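PDB 5F7V: Lmo0181 protein from Listeria monocytogenes serovar 1/2a, which binds the cyclic glucan cycloalternan and probably delivers it, as a membrane-anchored lipoprotein, to an ABC transporter for uptake. Local coordinates for residues Glu320-Ala323 against Glu328-Gln331; Gly26-Glu31 against Ala311-Asp316; Ser192-Asp197 against Lys395-Lys400. All blocks are in the same frame, centred on the assembly; numbering follows the deposited sequence.

Contact 1 (Glu320-Ala323 against Glu328-Gln331); sequences ELPA and EILQ. With GLC (alpha-D-glucopyranose), chain B.
L321 and P322, on a short, weakly bonded strand, lie opposite I329 and L330 on the helix that follows a brief connection; the backbones stay well apart, with the CA atoms of L321 and L330 8.3 Å from each other. Side chains alone make the contact across that gap. The two leucines cross at about a right angle and reach each other by their branch ends, L321 CD2 lying 4.1 Å from L330 CD2. Both have CG anti to the carbonyl carbon (chi1 -67° in L321, -75° in L330), which helps carry a CD2 methyl of each toward the other. Beside them the P322 ring offers its CG to the I329 methyl CG2 at 4.3 Å, a loose apolar contact for a rigid ring that packs also on R314 and I315 of helix 308-316. E320, one residue before the strand, serves the sugar instead: its extended chain reaches the glucose, whose O2 donates to E320 OE2 at 2.6 Å. The other carboxylate oxygen, OE1, is hydrogen-bonded to S126 OG, which helps fix the group's rotation. Segment 320-323 thus links a small apolar strand-to-helix contact to the glycan pocket of a periplasmic-binding-protein-type fold, where N75, E77 and N283 also bind the glucose.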
# COMPACT_ATOMS: atom_id res chain seq x y z
N GLU A 320 8.60 3.85 4.39
CA GLU A 320 7.61 4.64 3.63
C GLU A 320 8.04 6.11 3.70
O GLU A 320 9.24 6.37 3.73
CB GLU A 320 6.18 4.39 4.09
CG GLU A 320 5.82 2.91 3.96
CD GLU A 320 4.36 2.59 4.15
OE1 GLU A 320 3.55 3.52 4.49
OE2 GLU A 320 4.06 1.39 3.99
N LEU A 321 7.12 7.06 3.70
CA LEU A 321 7.41 8.49 3.80
C LEU A 321 6.62 9.04 4.96
O LEU A 321 5.49 8.66 5.18
CB LEU A 321 7.05 9.20 2.48
CG LEU A 321 7.90 8.84 1.26
CD1 LEU A 321 7.26 9.43 0.01
CD2 LEU A 321 9.32 9.31 1.42
N PRO A 322 7.22 9.97 5.71
CA PRO A 322 6.49 10.67 6.77
C PRO A 322 5.45 11.61 6.19
O PRO A 322 5.50 12.00 5.03
CB PRO A 322 7.60 11.43 7.49
CG PRO A 322 8.55 11.76 6.38
CD PRO A 322 8.54 10.58 5.45
N ALA A 323 4.47 11.92 7.01
CA ALA A 323 3.46 12.88 6.60
C ALA A 323 3.97 14.29 6.37
O ALA A 323 3.43 15.01 5.54
CB ALA A 323 2.35 12.89 7.60
N GLU A 328 14.05 19.59 4.18
CA GLU A 328 15.23 19.16 4.94
C GLU A 328 14.96 17.80 5.56
O GLU A 328 15.87 16.99 5.61
CB GLU A 328 15.71 20.15 5.99
CG GLU A 328 16.04 21.52 5.40
CD GLU A 328 14.79 22.37 5.27
OE1 GLU A 328 14.18 22.68 6.32
OE2 GLU A 328 14.41 22.71 4.13
N ILE A 329 13.73 17.54 6.02
CA ILE A 329 13.39 16.22 6.52
C ILE A 329 13.46 15.16 5.41
O ILE A 329 13.94 14.05 5.66
CB ILE A 329 11.98 16.23 7.16
CG1 ILE A 329 12.01 17.06 8.46
CG2 ILE A 329 11.43 14.83 7.44
CD1 ILE A 329 12.66 16.38 9.64
N LEU A 330 13.02 15.49 4.20
CA LEU A 330 13.02 14.53 3.09
C LEU A 330 14.36 14.32 2.39
O LEU A 330 14.57 13.31 1.74
CB LEU A 330 12.02 14.93 2.01
CG LEU A 330 10.53 14.72 2.25
CD1 LEU A 330 9.66 15.34 1.17
CD2 LEU A 330 10.25 13.22 2.29
N GLN A 331 15.26 15.29 2.49
CA GLN A 331 16.50 15.20 1.74
C GLN A 331 17.29 13.91 1.95
O GLN A 331 17.75 13.37 0.95
CB GLN A 331 17.39 16.41 2.01
CG GLN A 331 18.56 16.57 1.03
CD GLN A 331 18.10 16.66 -0.42
OE1 GLN A 331 17.18 17.40 -0.74
NE2 GLN A 331 18.72 15.89 -1.30
C1 GLC B . 1.38 -1.13 2.42
C2 GLC B . 0.93 0.21 2.97
C3 GLC B . -0.57 0.20 3.22
C4 GLC B . -1.32 -0.27 1.99
C5 GLC B . -0.80 -1.64 1.55
C6 GLC B . -1.42 -2.12 0.24
O2 GLC B . 1.66 0.48 4.17
O3 GLC B . -0.96 1.53 3.53
O4 GLC B . -2.69 -0.44 2.35
O5 GLC B . 0.62 -1.53 1.29
O6 GLC B . -0.67 -3.31 -0.10

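Contact 2 (Gly26-Glu31 against Ala311-Asp316); sequences GKALDE and AKIRID
A28 and I313 are the nearest CA pair of the two segments, 6.2 Å apart, where helices 27-31 and 311-316 run nearly antiparallel, at 167°, with axes 9.5 Å from each other. The small A28 suits the place where I313 comes against the helix backbone, and the two branches of the isoleucine divide the work. The methyl CG2, anti to the backbone N, rests 3.6 Å from the carbonyl oxygen A28 O and 4.0 Å from A28 CB. The other branch, CG1 with CD1, meets E31: I313 CD1 lies 3.7 Å from E31 CG, and I313 CG1 lies over the face of the E31 carboxylate, 3.7 Å from its CD. E31 has CG anti to its backbone N (chi1 -162°) and continues extended, a shape that lays the chain obliquely across the isoleucine. A long glutamate suits this place, since its methylenes and the flat face of its carboxylate lie on I313, at a partly exposed position where the charge can still meet solvent. M32 and E35, farther along helix 27-39, also touch I313.

At the other end K27 stretches toward D316, but K27 NZ and D316 OD2 are 4.5 Å apart, beyond salt-bridge distance; the ammonium is instead hydrogen-bonded to N317 OD1. R314, whose CB points away from segment 26-31, gives a salt bridge to E125 and a cation-pi contact to W319. The chemistry is therefore that of an apolar contact edged by charge: I313 accounts for nearly half of the buried surface, packing on a carbonyl oxygen and a carboxylate face as well as on hydrocarbon, while the opposite charges of K27 and D316 probably add a modest long-range attraction.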
# COMPACT_ATOMS: atom_id res chain seq x y z
N GLY A 26 11.52 -4.50 13.77
CA GLY A 26 10.93 -3.51 14.68
C GLY A 26 11.80 -2.30 14.97
O GLY A 26 11.45 -1.48 15.84
N LYS A 27 12.92 -2.17 14.27
CA LYS A 27 13.92 -1.15 14.58
C LYS A 27 13.34 0.27 14.65
O LYS A 27 13.40 0.93 15.70
CB LYS A 27 15.09 -1.25 13.59
CG LYS A 27 16.13 -0.15 13.62
CD LYS A 27 17.27 -0.46 12.65
CE LYS A 27 18.40 0.54 12.79
NZ LYS A 27 17.93 1.94 12.57
N ALA A 28 12.77 0.73 13.55
CA ALA A 28 12.28 2.10 13.49
C ALA A 28 11.16 2.34 14.50
O ALA A 28 11.18 3.34 15.24
CB ALA A 28 11.78 2.42 12.10
N LEU A 29 10.21 1.42 14.58
CA LEU A 29 9.08 1.67 15.47
C LEU A 29 9.54 1.67 16.92
O LEU A 29 9.08 2.50 17.71
CB LEU A 29 7.97 0.63 15.26
CG LEU A 29 6.73 0.82 16.15
CD1 LEU A 29 6.05 2.17 16.08
CD2 LEU A 29 5.78 -0.32 15.79
N ASP A 30 10.41 0.74 17.29
CA ASP A 30 10.94 0.72 18.66
C ASP A 30 11.63 2.04 19.03
O ASP A 30 11.44 2.55 20.14
CB ASP A 30 11.86 -0.46 18.90
CG ASP A 30 11.16 -1.84 18.84
OD1 ASP A 30 9.92 -1.87 18.79
OD2 ASP A 30 11.84 -2.89 18.85
N GLU A 31 12.41 2.60 18.11
CA GLU A 31 13.06 3.88 18.35
C GLU A 31 12.04 5.00 18.49
O GLU A 31 12.19 5.84 19.36
CB GLU A 31 14.03 4.20 17.24
CG GLU A 31 15.01 5.27 17.66
CD GLU A 31 16.01 5.63 16.58
OE1 GLU A 31 16.09 4.93 15.54
OE2 GLU A 31 16.70 6.65 16.84
N ALA A 311 9.82 11.60 12.37
CA ALA A 311 9.96 11.73 10.92
C ALA A 311 11.40 11.43 10.53
O ALA A 311 11.61 10.76 9.55
CB ALA A 311 9.52 13.10 10.42
N LYS A 312 12.35 11.90 11.33
CA LYS A 312 13.76 11.63 11.01
C LYS A 312 14.09 10.15 11.13
O LYS A 312 14.88 9.64 10.31
CB LYS A 312 14.66 12.41 11.95
CG LYS A 312 14.63 13.89 11.63
CD LYS A 312 15.20 14.70 12.77
CE LYS A 312 15.48 16.13 12.36
NZ LYS A 312 15.83 16.96 13.54
N ILE A 313 13.52 9.45 12.12
CA ILE A 313 13.69 8.01 12.25
C ILE A 313 13.12 7.29 11.03
O ILE A 313 13.75 6.38 10.50
CB ILE A 313 13.06 7.49 13.55
CG1 ILE A 313 13.81 7.99 14.79
CG2 ILE A 313 12.99 5.97 13.57
CD1 ILE A 313 12.97 7.87 16.05
N ARG A 314 11.93 7.71 10.63
CA ARG A 314 11.25 7.10 9.51
C ARG A 314 12.11 7.22 8.25
O ARG A 314 12.25 6.26 7.52
CB ARG A 314 9.90 7.78 9.35
CG ARG A 314 9.10 7.11 8.26
CD ARG A 314 7.67 7.55 8.24
NE ARG A 314 6.89 7.11 9.38
CZ ARG A 314 6.27 5.94 9.48
NH1 ARG A 314 5.54 5.73 10.55
NH2 ARG A 314 6.34 5.03 8.51
N ILE A 315 12.57 8.43 7.98
CA ILE A 315 13.43 8.71 6.84
C ILE A 315 14.70 7.87 6.89
O ILE A 315 15.08 7.24 5.89
CB ILE A 315 13.71 10.22 6.74
CG1 ILE A 315 12.48 11.05 6.35
CG2 ILE A 315 14.90 10.50 5.81
CD1 ILE A 315 12.02 10.94 4.90
N ASP A 316 15.34 7.86 8.04
CA ASP A 316 16.57 7.09 8.16
C ASP A 316 16.42 5.60 7.86
O ASP A 316 17.35 4.97 7.36
CB ASP A 316 17.17 7.23 9.56
CG ASP A 316 18.57 6.70 9.62
OD1 ASP A 316 19.42 7.13 8.81
OD2 ASP A 316 18.80 5.81 10.47

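Contact 3 (Ser192-Asp197 against Lys395-Lys400); sequences SIFNED and KTMGFK
The sulfur of M397 lies obliquely to the F194 ring in a Met-aromatic contact, with SD 3.6 Å from F194 CE1. SD is 4.7 Å from the ring centroid and 65° off the ring normal. M397 and F194 reach toward each other from opposite directions, and the methionine chain bends at its last torsion (chi3 67°), bringing its terminal methyl near the same ring, with CE 4.1 Å from F194 CE1. A flexible, polarisable thioether suits this place because it can adapt to the outline of a flat ring.

The contact joins the final turn and tail of the C-terminal helix 382-397 to the loop between helices 179-187 and 206-220. Chain direction changes at G398, which leaves the helix with a positive phi (74°), a backbone shape that glycine adopts easily. The turn brings F399 back beside M397, whose CB lies above one face of the F399 ring, displaced toward its rim. The side chains of F194 and F399 cross at about a right angle, and F399 CZ is 3.9 Å from F194 CE1. F194 CE1 lies at the edge of the F399 ring, close to its plane, and F399 CE2 lies at the edge of the F194 ring, in its plane; the rings therefore meet edge to edge and not as a T-shaped pair. As a large, flat apolar group, F194 can reach P356, I364 and I393 at once, while I193 CG2 packs over one of its faces, likewise shifted toward the rim.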
# COMPACT_ATOMS: atom_id res chain seq x y z
N SER A 192 -12.08 2.17 -14.64
CA SER A 192 -12.26 2.44 -13.23
C SER A 192 -13.12 1.35 -12.64
O SER A 192 -13.69 0.52 -13.36
CB SER A 192 -12.92 3.80 -13.03
OG SER A 192 -14.17 3.80 -13.66
N ILE A 193 -13.21 1.38 -11.32
CA ILE A 193 -13.98 0.39 -10.58
C ILE A 193 -15.36 0.96 -10.33
O ILE A 193 -16.34 0.25 -10.63
CB ILE A 193 -13.33 0.04 -9.22
CG1 ILE A 193 -11.86 -0.34 -9.41
CG2 ILE A 193 -14.16 -1.02 -8.49
CD1 ILE A 193 -11.61 -1.51 -10.32
N PHE A 194 -15.51 2.19 -9.86
CA PHE A 194 -16.82 2.78 -9.59
C PHE A 194 -17.01 4.06 -10.37
O PHE A 194 -16.07 4.67 -10.88
CB PHE A 194 -16.97 3.13 -8.11
CG PHE A 194 -16.89 1.94 -7.21
CD1 PHE A 194 -18.01 1.12 -7.02
CD2 PHE A 194 -15.73 1.70 -6.48
CE1 PHE A 194 -17.93 0.04 -6.17
CE2 PHE A 194 -15.66 0.62 -5.64
CZ PHE A 194 -16.74 -0.21 -5.47
N ASN A 195 -18.25 4.47 -10.50
CA ASN A 195 -18.56 5.83 -10.95
C ASN A 195 -18.24 6.86 -9.87
O ASN A 195 -17.84 6.50 -8.77
CB ASN A 195 -19.98 5.93 -11.51
CG ASN A 195 -21.06 5.71 -10.47
OD1 ASN A 195 -20.76 5.46 -9.30
ND2 ASN A 195 -22.33 5.85 -10.88
N GLU A 196 -18.44 8.14 -10.18
CA GLU A 196 -17.91 9.18 -9.30
C GLU A 196 -18.54 9.24 -7.92
O GLU A 196 -17.90 9.57 -6.94
CB GLU A 196 -17.95 10.55 -9.98
CG GLU A 196 -19.32 11.13 -10.15
CD GLU A 196 -19.76 12.02 -8.99
OE1 GLU A 196 -20.96 12.32 -9.03
OE2 GLU A 196 -18.97 12.38 -8.09
N ASP A 197 -19.80 8.87 -7.84
CA ASP A 197 -20.55 8.88 -6.58
C ASP A 197 -20.80 7.51 -5.96
O ASP A 197 -21.65 7.38 -5.08
CB ASP A 197 -21.85 9.68 -6.79
CG ASP A 197 -22.87 9.00 -7.65
OD1 ASP A 197 -22.57 7.97 -8.27
OD2 ASP A 197 -24.04 9.43 -7.63
N LYS A 395 -24.51 -6.82 -5.95
CA LYS A 395 -25.29 -7.42 -4.85
C LYS A 395 -24.84 -6.90 -3.50
O LYS A 395 -25.68 -6.54 -2.65
CB LYS A 395 -25.19 -8.94 -4.93
CG LYS A 395 -25.88 -9.50 -6.15
CD LYS A 395 -27.15 -8.83 -6.67
CE LYS A 395 -27.75 -9.56 -7.87
NZ LYS A 395 -27.94 -11.01 -7.61
N THR A 396 -23.54 -6.83 -3.27
CA THR A 396 -23.01 -6.38 -1.99
C THR A 396 -23.42 -4.94 -1.70
O THR A 396 -23.80 -4.60 -0.56
CB THR A 396 -21.48 -6.52 -1.98
OG1 THR A 396 -21.18 -7.92 -2.11
CG2 THR A 396 -20.84 -5.95 -0.69
N MET A 397 -23.38 -4.07 -2.70
CA MET A 397 -23.59 -2.63 -2.49
C MET A 397 -24.97 -2.14 -2.88
O MET A 397 -25.28 -0.96 -2.73
CB MET A 397 -22.51 -1.87 -3.24
CG MET A 397 -21.15 -2.15 -2.64
SD MET A 397 -19.78 -1.20 -3.34
CE MET A 397 -20.18 0.45 -2.80
N GLY A 398 -25.80 -3.04 -3.42
CA GLY A 398 -27.19 -2.73 -3.70
C GLY A 398 -27.40 -1.81 -4.88
O GLY A 398 -28.28 -0.97 -4.84
N PHE A 399 -26.59 -1.96 -5.93
CA PHE A 399 -26.62 -1.05 -7.06
C PHE A 399 -27.80 -1.29 -8.00
O PHE A 399 -28.18 -2.44 -8.22
CB PHE A 399 -25.32 -1.12 -7.83
CG PHE A 399 -24.11 -0.55 -7.14
CD1 PHE A 399 -24.18 0.35 -6.09
CD2 PHE A 399 -22.84 -0.85 -7.63
CE1 PHE A 399 -23.03 0.91 -5.55
CE2 PHE A 399 -21.70 -0.32 -7.08
CZ PHE A 399 -21.79 0.57 -6.04
N LYS A 400 -28.33 -0.20 -8.54
CA LYS A 400 -29.54 -0.21 -9.37
C LYS A 400 -29.24 -0.17 -10.86
O LYS A 400 -30.16 -0.35 -11.68
CB LYS A 400 -30.39 1.00 -9.01
CG LYS A 400 -30.90 1.10 -7.57
CD LYS A 400 -31.50 -0.20 -7.02
CE LYS A 400 -32.70 0.02 -6.08
NZ LYS A 400 -32.58 0.08 -4.59
OXT LYS A 400 -28.06 0.00 -11.19

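Contacts 1 and 2 are neighbours, their centres 12 Å apart, and they touch directly: P322 CD of contact 1 lies 3.5 Å from I315 CD1 of contact 2, and I329 CD1 lies 3.7 Å from K312 CG. Helix 308-316 is thus flanked by helix 27-39 as well as by strand 321-322 and helix 327-335. Contact 1 reaches the glycan directly through E320, whereas in contact 2 the side chain of A28 remains about 12 Å from a bound glucose. Contact 3 lies across the chain's centre, its own centre 36 Å from that of contact 1 and 40 Å from that of contact 2, and it touches neither.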